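PDB 2ESN: probable transcriptional regulator from Pseudomonas aeruginosa, which probably binds DNA through a helix-turn-helix domain and regulates transcription in response to a small effector, as in other LysR-type regulators. Local coordinates for residues 9-14 / 45-50; 17-22 / 76-81; 176-181 / 249-254; 238-243 / 255-260. One frame throughout, in Å; residues are numbered along the deposited sequence.

Interaction 1: residues 9-14 / 45-50; sequences RLDLNL and LGRLRQ
In the LysR-type helix-turn-helix domain, the turn leading into helix 15-24 packs against the flank of helix 38-52, which follows helix 27-34 and is probably the DNA-reading helix. R47 carries the polar half of the contact. Its CB lies 4.0 Å from L14 CD1, and CG continues anti to its own carbonyl carbon. The chain bends at chi3 (49°), which brings the guanidinium back across L14 at about a right angle. L14 CD2 sits over the centre of the guanidinium face, 3.8 Å from CZ. At the edge of that plane NH2 gives a 2.8 Å, fairly straight (158°) hydrogen bond to D11 OD1, a salt bridge that uses the anti lone pair of the carboxylate; the two flat groups are turned 43° apart. The other D11 oxygen, OD2, accepts from N13 N at 3.1 Å in an Asx turn, so the carboxylate both shapes the turn and meets the arginine. Beside this pair, L48 projects its two methyls at the turn: CD1 lies 3.7 Å from L14 CB and CD2 reaches L14 O, while L10 CD1 touches L48 CD1, the two side chains crossing obliquely. L48 also packs on F18 of helix 15-24, and L10 meets L88 of the second subunit. One water closes the polar side, donating a hydrogen bond to D11 OD1 and accepting one from R47 NH1 at 2.9 Å.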
# COMPACT_ATOMS: atom_id res chain seq x y z
N ARG C 9 -20.41 -8.87 -29.04
CA ARG C 9 -21.36 -8.81 -30.14
C ARG C 9 -21.19 -7.59 -31.08
O ARG C 9 -21.55 -7.63 -32.24
CB ARG C 9 -22.78 -8.76 -29.57
CG ARG C 9 -23.81 -9.29 -30.53
CD ARG C 9 -23.93 -10.80 -30.36
NE ARG C 9 -24.08 -11.55 -31.61
CZ ARG C 9 -25.24 -11.80 -32.24
NH1 ARG C 9 -25.23 -12.53 -33.36
NH2 ARG C 9 -26.40 -11.32 -31.78
N LEU C 10 -20.64 -6.51 -30.57
CA LEU C 10 -20.57 -5.26 -31.31
C LEU C 10 -19.25 -5.18 -32.06
O LEU C 10 -18.17 -5.47 -31.49
CB LEU C 10 -20.73 -4.10 -30.34
CG LEU C 10 -20.93 -2.65 -30.82
CD1 LEU C 10 -22.21 -2.44 -31.65
CD2 LEU C 10 -20.81 -1.68 -29.67
N ASP C 11 -19.32 -4.78 -33.32
CA ASP C 11 -18.08 -4.35 -33.98
C ASP C 11 -17.65 -3.02 -33.36
O ASP C 11 -18.07 -1.94 -33.78
CB ASP C 11 -18.28 -4.21 -35.46
CG ASP C 11 -16.99 -3.89 -36.19
OD1 ASP C 11 -16.98 -3.98 -37.41
OD2 ASP C 11 -16.00 -3.55 -35.56
N LEU C 12 -16.78 -3.12 -32.35
CA LEU C 12 -16.20 -1.98 -31.67
C LEU C 12 -15.58 -0.86 -32.54
O LEU C 12 -15.47 0.30 -32.09
CB LEU C 12 -15.17 -2.48 -30.62
CG LEU C 12 -15.75 -3.45 -29.55
CD1 LEU C 12 -14.70 -3.88 -28.52
CD2 LEU C 12 -16.98 -2.88 -28.84
N ASN C 13 -15.13 -1.20 -33.75
CA ASN C 13 -14.54 -0.19 -34.63
C ASN C 13 -15.59 0.80 -35.03
O ASN C 13 -15.24 1.96 -35.29
CB ASN C 13 -13.93 -0.77 -35.92
CG ASN C 13 -12.83 -1.69 -35.64
OD1 ASN C 13 -12.89 -2.90 -35.99
ND2 ASN C 13 -11.82 -1.20 -35.00
N LEU C 14 -16.85 0.36 -35.08
CA LEU C 14 -17.97 1.29 -35.37
C LEU C 14 -18.15 2.34 -34.32
O LEU C 14 -18.86 3.30 -34.55
CB LEU C 14 -19.27 0.54 -35.44
CG LEU C 14 -19.45 -0.52 -36.55
CD1 LEU C 14 -20.80 -1.22 -36.36
CD2 LEU C 14 -19.32 0.09 -37.97
N LEU C 45 -22.20 4.03 -40.43
CA LEU C 45 -23.27 4.56 -39.59
C LEU C 45 -24.51 3.64 -39.69
O LEU C 45 -25.19 3.45 -38.70
CB LEU C 45 -23.63 6.00 -40.00
CG LEU C 45 -24.90 6.64 -39.41
CD1 LEU C 45 -24.89 6.69 -37.87
CD2 LEU C 45 -25.14 8.09 -40.05
N GLY C 46 -24.77 3.09 -40.89
CA GLY C 46 -25.86 2.18 -41.12
C GLY C 46 -25.69 0.90 -40.30
O GLY C 46 -26.63 0.45 -39.69
N ARG C 47 -24.49 0.32 -40.32
CA ARG C 47 -24.19 -0.83 -39.50
C ARG C 47 -24.36 -0.57 -37.98
O ARG C 47 -24.86 -1.44 -37.26
CB ARG C 47 -22.78 -1.33 -39.81
CG ARG C 47 -22.60 -1.82 -41.24
CD ARG C 47 -21.16 -2.19 -41.40
NE ARG C 47 -20.83 -3.05 -40.25
CZ ARG C 47 -19.59 -3.27 -39.80
NH1 ARG C 47 -18.56 -2.74 -40.41
NH2 ARG C 47 -19.41 -4.07 -38.75
N LEU C 48 -23.92 0.60 -37.51
CA LEU C 48 -24.02 0.93 -36.12
C LEU C 48 -25.50 1.10 -35.78
O LEU C 48 -25.93 0.68 -34.68
CB LEU C 48 -23.19 2.20 -35.76
CG LEU C 48 -22.94 2.39 -34.24
CD1 LEU C 48 -22.40 1.09 -33.56
CD2 LEU C 48 -21.98 3.45 -33.94
N ARG C 49 -26.31 1.69 -36.66
CA ARG C 49 -27.75 1.82 -36.36
C ARG C 49 -28.43 0.42 -36.21
O ARG C 49 -29.33 0.23 -35.41
CB ARG C 49 -28.48 2.60 -37.45
CG ARG C 49 -28.12 4.08 -37.53
CD ARG C 49 -28.78 4.78 -38.75
NE ARG C 49 -28.80 6.25 -38.53
CZ ARG C 49 -28.68 7.18 -39.48
NH1 ARG C 49 -28.52 6.83 -40.74
NH2 ARG C 49 -28.72 8.47 -39.14
N GLN C 50 -27.99 -0.52 -37.01
CA GLN C 50 -28.44 -1.92 -36.91
C GLN C 50 -27.88 -2.56 -35.65
O GLN C 50 -28.63 -3.20 -34.94
CB GLN C 50 -28.04 -2.70 -38.13
CG GLN C 50 -28.74 -2.23 -39.42
CD GLN C 50 -30.24 -2.15 -39.29
OE1 GLN C 50 -30.87 -3.04 -38.75
NE2 GLN C 50 -30.82 -1.08 -39.80
O HOH W 1 -16.17 -1.91 -38.94

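Interaction 2: residues 17-22 / 76-81; sequences VFDALY and AVAAAL
Apolar packing comes first where helix 15-24 of the helix-turn-helix domain crosses the long helix 68-87, the linker helix of LysR-type regulators. The axes of the two short segments pass 10.0 Å apart at -113°, and D19 and V77 are the nearest backbone pair. V77 straddles the crossing with its two methyls: CG2 comes obliquely to F18 CD1 at 4.1 Å, and CG1 lies 3.8 Å from D19 CB. F18, with CG anti to its backbone N (chi1 -176°), places its ring against helix 68-87, where it also rests on A70 and A74. The second kind of contact is carboxylate against carbon. D19 and L81 meet tip to tip, L81 CD1 standing 3.6 Å from D19 CG and 3.7 Å from OD1, while D19 OD2 looks onto A78 CA at 4.0 Å. The third is ionic and stays within helix 15-24: D19 OD1 forms a salt bridge with R23 NE, one turn further on. V77 also packs on L84, and L81 on L7, of the second subunit, so the same residues take part in the contact with that chain. Across the crossing D19 therefore serves through its bulk and its CB; with its charge paired to R23, the contact between 17-22 and 76-81 rests on van der Waals packing.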
# COMPACT_ATOMS: atom_id res chain seq x y z
N VAL C 17 -16.76 5.74 -35.17
CA VAL C 17 -17.64 6.48 -36.11
C VAL C 17 -18.69 7.19 -35.27
O VAL C 17 -18.94 8.40 -35.41
CB VAL C 17 -18.29 5.50 -37.19
CG1 VAL C 17 -19.33 6.18 -37.98
CG2 VAL C 17 -17.23 4.96 -38.13
N PHE C 18 -19.29 6.44 -34.34
CA PHE C 18 -20.16 7.02 -33.34
C PHE C 18 -19.52 8.25 -32.66
O PHE C 18 -20.15 9.29 -32.55
CB PHE C 18 -20.57 6.04 -32.25
CG PHE C 18 -21.56 6.61 -31.27
CD1 PHE C 18 -21.16 7.16 -30.08
CD2 PHE C 18 -22.93 6.66 -31.57
CE1 PHE C 18 -22.11 7.73 -29.16
CE2 PHE C 18 -23.89 7.21 -30.64
CZ PHE C 18 -23.45 7.73 -29.44
N ASP C 19 -18.32 8.07 -32.12
CA ASP C 19 -17.66 9.12 -31.37
C ASP C 19 -17.34 10.39 -32.25
O ASP C 19 -17.59 11.52 -31.83
CB ASP C 19 -16.38 8.57 -30.77
CG ASP C 19 -15.63 9.61 -29.90
OD1 ASP C 19 -14.61 10.15 -30.36
OD2 ASP C 19 -16.06 9.86 -28.77
N ALA C 20 -16.78 10.18 -33.44
CA ALA C 20 -16.51 11.24 -34.40
C ALA C 20 -17.78 12.01 -34.81
O ALA C 20 -17.78 13.26 -34.88
CB ALA C 20 -15.86 10.67 -35.56
N LEU C 21 -18.88 11.28 -35.04
CA LEU C 21 -20.12 11.89 -35.46
C LEU C 21 -20.71 12.65 -34.28
O LEU C 21 -21.35 13.69 -34.48
CB LEU C 21 -21.18 10.84 -35.97
CG LEU C 21 -22.14 11.16 -37.14
CD1 LEU C 21 -23.50 10.35 -37.22
CD2 LEU C 21 -22.28 12.68 -37.52
N TYR C 22 -20.59 12.12 -33.06
CA TYR C 22 -21.12 12.84 -31.88
C TYR C 22 -20.48 14.24 -31.59
O TYR C 22 -21.17 15.22 -31.19
CB TYR C 22 -21.07 11.94 -30.63
CG TYR C 22 -21.88 12.54 -29.51
CD1 TYR C 22 -21.27 13.37 -28.55
CD2 TYR C 22 -23.27 12.33 -29.42
CE1 TYR C 22 -22.02 13.98 -27.54
CE2 TYR C 22 -24.02 12.94 -28.37
CZ TYR C 22 -23.38 13.74 -27.45
OH TYR C 22 -24.10 14.34 -26.40
N ALA C 76 -19.65 7.50 -22.18
CA ALA C 76 -19.09 6.13 -22.05
C ALA C 76 -18.09 5.83 -23.18
O ALA C 76 -16.95 5.49 -22.93
CB ALA C 76 -20.31 5.13 -22.10
N VAL C 77 -18.49 6.05 -24.44
CA VAL C 77 -17.53 5.95 -25.58
C VAL C 77 -16.35 6.88 -25.46
O VAL C 77 -15.14 6.48 -25.68
CB VAL C 77 -18.24 6.12 -26.94
CG1 VAL C 77 -17.27 6.00 -28.07
CG2 VAL C 77 -19.27 5.04 -27.08
N ALA C 78 -16.65 8.12 -25.05
CA ALA C 78 -15.53 9.09 -24.93
C ALA C 78 -14.59 8.69 -23.83
O ALA C 78 -13.37 8.82 -23.97
CB ALA C 78 -16.05 10.49 -24.69
N ALA C 79 -15.12 8.22 -22.72
CA ALA C 79 -14.26 7.81 -21.62
C ALA C 79 -13.37 6.60 -22.06
O ALA C 79 -12.14 6.57 -21.87
CB ALA C 79 -15.12 7.45 -20.42
N ALA C 80 -14.01 5.66 -22.75
CA ALA C 80 -13.35 4.43 -23.16
C ALA C 80 -12.20 4.75 -24.12
O ALA C 80 -11.03 4.30 -23.93
CB ALA C 80 -14.43 3.49 -23.79
N LEU C 81 -12.51 5.60 -25.09
CA LEU C 81 -11.51 6.01 -26.10
C LEU C 81 -10.38 6.83 -25.46
O LEU C 81 -9.21 6.74 -25.88
CB LEU C 81 -12.16 6.82 -27.20
CG LEU C 81 -13.05 6.00 -28.13
CD1 LEU C 81 -13.50 6.80 -29.32
CD2 LEU C 81 -12.33 4.75 -28.58

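Interaction 3: residues 176-181 / 249-254; sequences DRYVVV and LLTAPR
R177 and R254 run side by side in the same direction, both extended from CG to NE, with guanidinium planes 28° apart and centres 4.2 Å apart. R254 CD lies over the middle of the R177 guanidinium, and R177 NH2 stands only 3.0 Å from R254 NE; both are donors, so this like-charge stack has no bond of its own. D176 crosses R254 at about a right angle, its OD1 linked to R254 NH2 through a water, which probably eases the repulsion. D176 OD2 instead accepts from Y278 OH and H255 N. On the opposite side Y178 lies alongside P253, whose N sits over the ring face toward its rim; CE2 touches P253 CD at 3.8 Å, T251 O lies at the ring edge, and Y178 OH bonds to Y157 OH. These side chains flank an antiparallel strand pair in the substrate-binding domain, a fold of the periplasmic binding protein type. V179 and A252 exchange straight hydrogen bonds (V179 N to A252 O 2.9 Å, A252 N to V179 O 2.8 Å), and V181 and L250 exchange a second, slightly more bent pair. V179, V181, L250 and A252 share one face, which helices 236-244 and 254-264 cover; V180 and T251 share the other, where T251 OG1 bonds to Y198 OH. Past P253, the N-cap of helix 254-264, R254 N extends the ladder to R177 O at 2.8 Å.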
# COMPACT_ATOMS: atom_id res chain seq x y z
N ASP C 176 30.53 18.38 -9.70
CA ASP C 176 30.73 19.57 -8.83
C ASP C 176 31.44 19.12 -7.53
O ASP C 176 31.72 17.93 -7.33
CB ASP C 176 29.36 20.22 -8.52
CG ASP C 176 29.44 21.65 -7.90
OD1 ASP C 176 30.31 22.51 -8.23
OD2 ASP C 176 28.50 21.93 -7.15
N ARG C 177 31.71 20.06 -6.64
CA ARG C 177 32.24 19.73 -5.32
C ARG C 177 31.43 20.38 -4.19
O ARG C 177 30.59 21.28 -4.43
CB ARG C 177 33.71 20.16 -5.27
CG ARG C 177 33.95 21.64 -5.63
CD ARG C 177 35.46 21.95 -5.66
NE ARG C 177 35.72 23.37 -5.36
CZ ARG C 177 35.78 24.35 -6.27
NH1 ARG C 177 35.58 24.12 -7.58
NH2 ARG C 177 36.01 25.59 -5.86
N TYR C 178 31.64 19.87 -2.98
CA TYR C 178 31.11 20.47 -1.75
C TYR C 178 32.03 21.55 -1.20
O TYR C 178 33.26 21.47 -1.37
CB TYR C 178 30.94 19.43 -0.66
CG TYR C 178 29.65 18.65 -0.78
CD1 TYR C 178 29.48 17.73 -1.82
CD2 TYR C 178 28.61 18.82 0.13
CE1 TYR C 178 28.26 17.03 -1.97
CE2 TYR C 178 27.41 18.10 0.03
CZ TYR C 178 27.25 17.21 -1.03
OH TYR C 178 26.07 16.51 -1.18
N VAL C 179 31.43 22.57 -0.57
CA VAL C 179 32.15 23.58 0.12
C VAL C 179 31.45 23.80 1.47
O VAL C 179 30.38 23.29 1.66
CB VAL C 179 32.23 24.91 -0.69
CG1 VAL C 179 33.08 24.74 -1.93
CG2 VAL C 179 30.81 25.50 -1.03
N VAL C 180 32.12 24.50 2.39
CA VAL C 180 31.65 24.86 3.73
C VAL C 180 31.22 26.31 3.56
O VAL C 180 31.96 27.14 3.02
CB VAL C 180 32.77 24.74 4.80
CG1 VAL C 180 32.28 25.24 6.18
CG2 VAL C 180 33.16 23.25 4.93
N VAL C 181 30.00 26.56 4.04
CA VAL C 181 29.33 27.81 3.95
C VAL C 181 29.10 28.29 5.37
O VAL C 181 28.76 27.48 6.22
CB VAL C 181 27.95 27.52 3.24
CG1 VAL C 181 27.01 28.64 3.44
CG2 VAL C 181 28.16 27.12 1.73
N LEU C 249 27.32 26.09 10.47
CA LEU C 249 28.00 25.79 9.26
C LEU C 249 27.19 24.77 8.41
O LEU C 249 26.46 23.94 8.97
CB LEU C 249 29.38 25.25 9.59
CG LEU C 249 30.30 26.20 10.41
CD1 LEU C 249 31.68 25.60 10.51
CD2 LEU C 249 30.39 27.56 9.71
N LEU C 250 27.34 24.84 7.08
CA LEU C 250 26.63 23.96 6.20
C LEU C 250 27.63 23.48 5.18
O LEU C 250 28.38 24.28 4.64
CB LEU C 250 25.44 24.67 5.52
CG LEU C 250 24.82 23.99 4.27
CD1 LEU C 250 23.99 22.73 4.68
CD2 LEU C 250 23.92 24.96 3.48
N THR C 251 27.66 22.19 4.89
CA THR C 251 28.62 21.66 3.88
C THR C 251 27.76 21.23 2.68
O THR C 251 26.97 20.28 2.80
CB THR C 251 29.46 20.50 4.46
OG1 THR C 251 29.95 20.88 5.78
CG2 THR C 251 30.60 20.10 3.44
N ALA C 252 27.86 21.97 1.57
CA ALA C 252 26.81 22.01 0.54
C ALA C 252 27.46 21.98 -0.82
O ALA C 252 28.58 22.44 -0.96
CB ALA C 252 26.02 23.34 0.61
N PRO C 253 26.71 21.54 -1.84
CA PRO C 253 27.14 21.72 -3.19
C PRO C 253 27.48 23.16 -3.51
O PRO C 253 26.67 24.09 -3.27
CB PRO C 253 25.94 21.24 -4.02
CG PRO C 253 25.15 20.28 -3.05
CD PRO C 253 25.40 20.86 -1.70
N ARG C 254 28.66 23.32 -4.12
CA ARG C 254 29.17 24.62 -4.55
C ARG C 254 28.28 25.35 -5.58
O ARG C 254 28.01 26.57 -5.49
CB ARG C 254 30.63 24.50 -5.01
CG ARG C 254 31.30 25.88 -5.30
CD ARG C 254 32.67 25.66 -5.95
NE ARG C 254 33.40 26.92 -6.25
CZ ARG C 254 33.41 27.60 -7.42
NH1 ARG C 254 34.12 28.71 -7.55
NH2 ARG C 254 32.69 27.24 -8.48
O HOH W 2 30.32 25.11 -8.54

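Interaction 4: residues 238-243 / 255-260; sequences AALFLA and HAARAL
L240 buries more surface than any other residue of the contact between helices 236-244 and 254-264, its CG anti to the carbonyl carbon (chi1 -77°) so that the isobutyl group forks over the first turn of helix 254-264. CD1 takes the A256 side, 3.6 Å from A256 O and 4.0 Å from A256 CB; CD2 takes the A257 side, 3.7 Å from A257 CA and 3.8 Å from A257 CB. The small alanines let the leucine tip come right down onto the backbone. L260 answers from the other helix: its CD1 is wedged between L240 CB at 3.9 Å and F241 CE1 at 3.7 Å, and it crosses the phenylalanine side chain at about a right angle. Further out, the segment axes pass 10.1 Å apart at -58°, with L240 and A257 as the closest backbone pair. Strand 249-253 connects the two helices in the chain, and both pack on the same face of the sheet in the periplasmic-binding-protein-like effector domain. V181 touches L240 and A257 from the sheet; L240 also packs on L266 and A257 on L268, both of strand 266-269. The third subunit also packs here: its F113 meets the F241 ring edge-to-face, its L260 packs on F241, and its F241 packs on L260 in return.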
# COMPACT_ATOMS: atom_id res chain seq x y z
N ALA C 238 16.80 26.19 1.22
CA ALA C 238 16.42 26.77 2.50
C ALA C 238 17.61 26.72 3.49
O ALA C 238 17.73 27.60 4.31
CB ALA C 238 15.19 26.09 3.08
N ALA C 239 18.41 25.66 3.41
CA ALA C 239 19.54 25.47 4.36
C ALA C 239 20.57 26.59 4.22
O ALA C 239 21.15 27.03 5.20
CB ALA C 239 20.23 24.13 4.09
N LEU C 240 20.79 27.01 2.99
CA LEU C 240 21.73 28.09 2.66
C LEU C 240 21.23 29.37 3.32
O LEU C 240 22.02 30.07 3.96
CB LEU C 240 21.86 28.22 1.12
CG LEU C 240 22.74 27.13 0.51
CD1 LEU C 240 22.46 26.93 -0.96
CD2 LEU C 240 24.21 27.49 0.69
N PHE C 241 19.93 29.64 3.30
CA PHE C 241 19.44 30.81 4.06
C PHE C 241 19.56 30.64 5.58
O PHE C 241 19.82 31.63 6.31
CB PHE C 241 17.99 31.19 3.72
CG PHE C 241 17.87 31.85 2.37
CD1 PHE C 241 17.52 31.11 1.25
CD2 PHE C 241 18.13 33.24 2.24
CE1 PHE C 241 17.38 31.75 -0.02
CE2 PHE C 241 18.04 33.90 1.02
CZ PHE C 241 17.65 33.15 -0.13
N LEU C 242 19.35 29.42 6.05
CA LEU C 242 19.56 29.16 7.47
C LEU C 242 21.00 29.51 7.92
O LEU C 242 21.23 30.19 8.92
CB LEU C 242 19.24 27.67 7.75
CG LEU C 242 19.71 27.14 9.14
CD1 LEU C 242 18.93 27.87 10.29
CD2 LEU C 242 19.47 25.64 9.21
N ALA C 243 21.98 29.03 7.17
CA ALA C 243 23.41 29.36 7.39
C ALA C 243 23.79 30.85 7.39
O ALA C 243 24.75 31.24 8.09
CB ALA C 243 24.23 28.64 6.37
N HIS C 255 27.73 24.61 -6.53
CA HIS C 255 26.86 25.21 -7.52
C HIS C 255 25.72 25.92 -6.82
O HIS C 255 25.37 27.00 -7.22
CB HIS C 255 26.28 24.10 -8.43
CG HIS C 255 25.51 24.62 -9.63
ND1 HIS C 255 26.08 25.44 -10.59
CD2 HIS C 255 24.25 24.39 -10.04
CE1 HIS C 255 25.19 25.70 -11.52
NE2 HIS C 255 24.06 25.08 -11.20
N ALA C 256 25.12 25.31 -5.77
CA ALA C 256 24.00 25.96 -5.06
C ALA C 256 24.44 27.14 -4.13
O ALA C 256 23.80 28.22 -4.06
CB ALA C 256 23.16 24.91 -4.30
N ALA C 257 25.52 26.91 -3.39
CA ALA C 257 26.00 27.91 -2.47
C ALA C 257 26.42 29.17 -3.25
O ALA C 257 26.12 30.30 -2.83
CB ALA C 257 27.23 27.32 -1.65
N ARG C 258 27.12 28.98 -4.38
CA ARG C 258 27.42 30.16 -5.25
C ARG C 258 26.21 30.92 -5.73
O ARG C 258 26.26 32.13 -5.76
CB ARG C 258 28.21 29.76 -6.47
CG ARG C 258 29.61 29.34 -6.16
CD ARG C 258 30.35 28.93 -7.44
NE ARG C 258 31.35 29.95 -7.71
CZ ARG C 258 31.13 31.08 -8.40
NH1 ARG C 258 32.13 31.95 -8.54
NH2 ARG C 258 29.94 31.35 -8.95
N ALA C 259 25.14 30.24 -6.12
CA ALA C 259 23.89 30.90 -6.54
C ALA C 259 23.20 31.71 -5.42
O ALA C 259 22.45 32.68 -5.64
CB ALA C 259 22.93 29.86 -7.08
N LEU C 260 23.40 31.29 -4.18
CA LEU C 260 22.75 32.01 -3.10
C LEU C 260 23.69 32.87 -2.25
O LEU C 260 23.23 33.43 -1.29
CB LEU C 260 21.93 31.02 -2.23
CG LEU C 260 20.63 30.51 -2.87
CD1 LEU C 260 19.78 29.68 -1.84
CD2 LEU C 260 19.79 31.70 -3.43

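In the fold
The four contacts fall into two groups at opposite ends of the elongated chain. Interactions 1 and 2, with centres 12 Å apart, share the DNA-binding end: L48 CD2 meets F18 CB at 3.4 Å, and both contacts touch the second subunit. Interactions 3 and 4 have centres 9 Å apart in the presumed effector-binding domain, where V181 CG2 packs 3.5 Å from A257 CB and D176 OD2 probably accepts from H255 N at 2.9 Å. Interaction 4 faces the third subunit, whereas interaction 3 is touched by no other chain of the assembly. About 67 Å separates the centres of interactions 1 and 3, and their nearest atoms are about 53 Å apart.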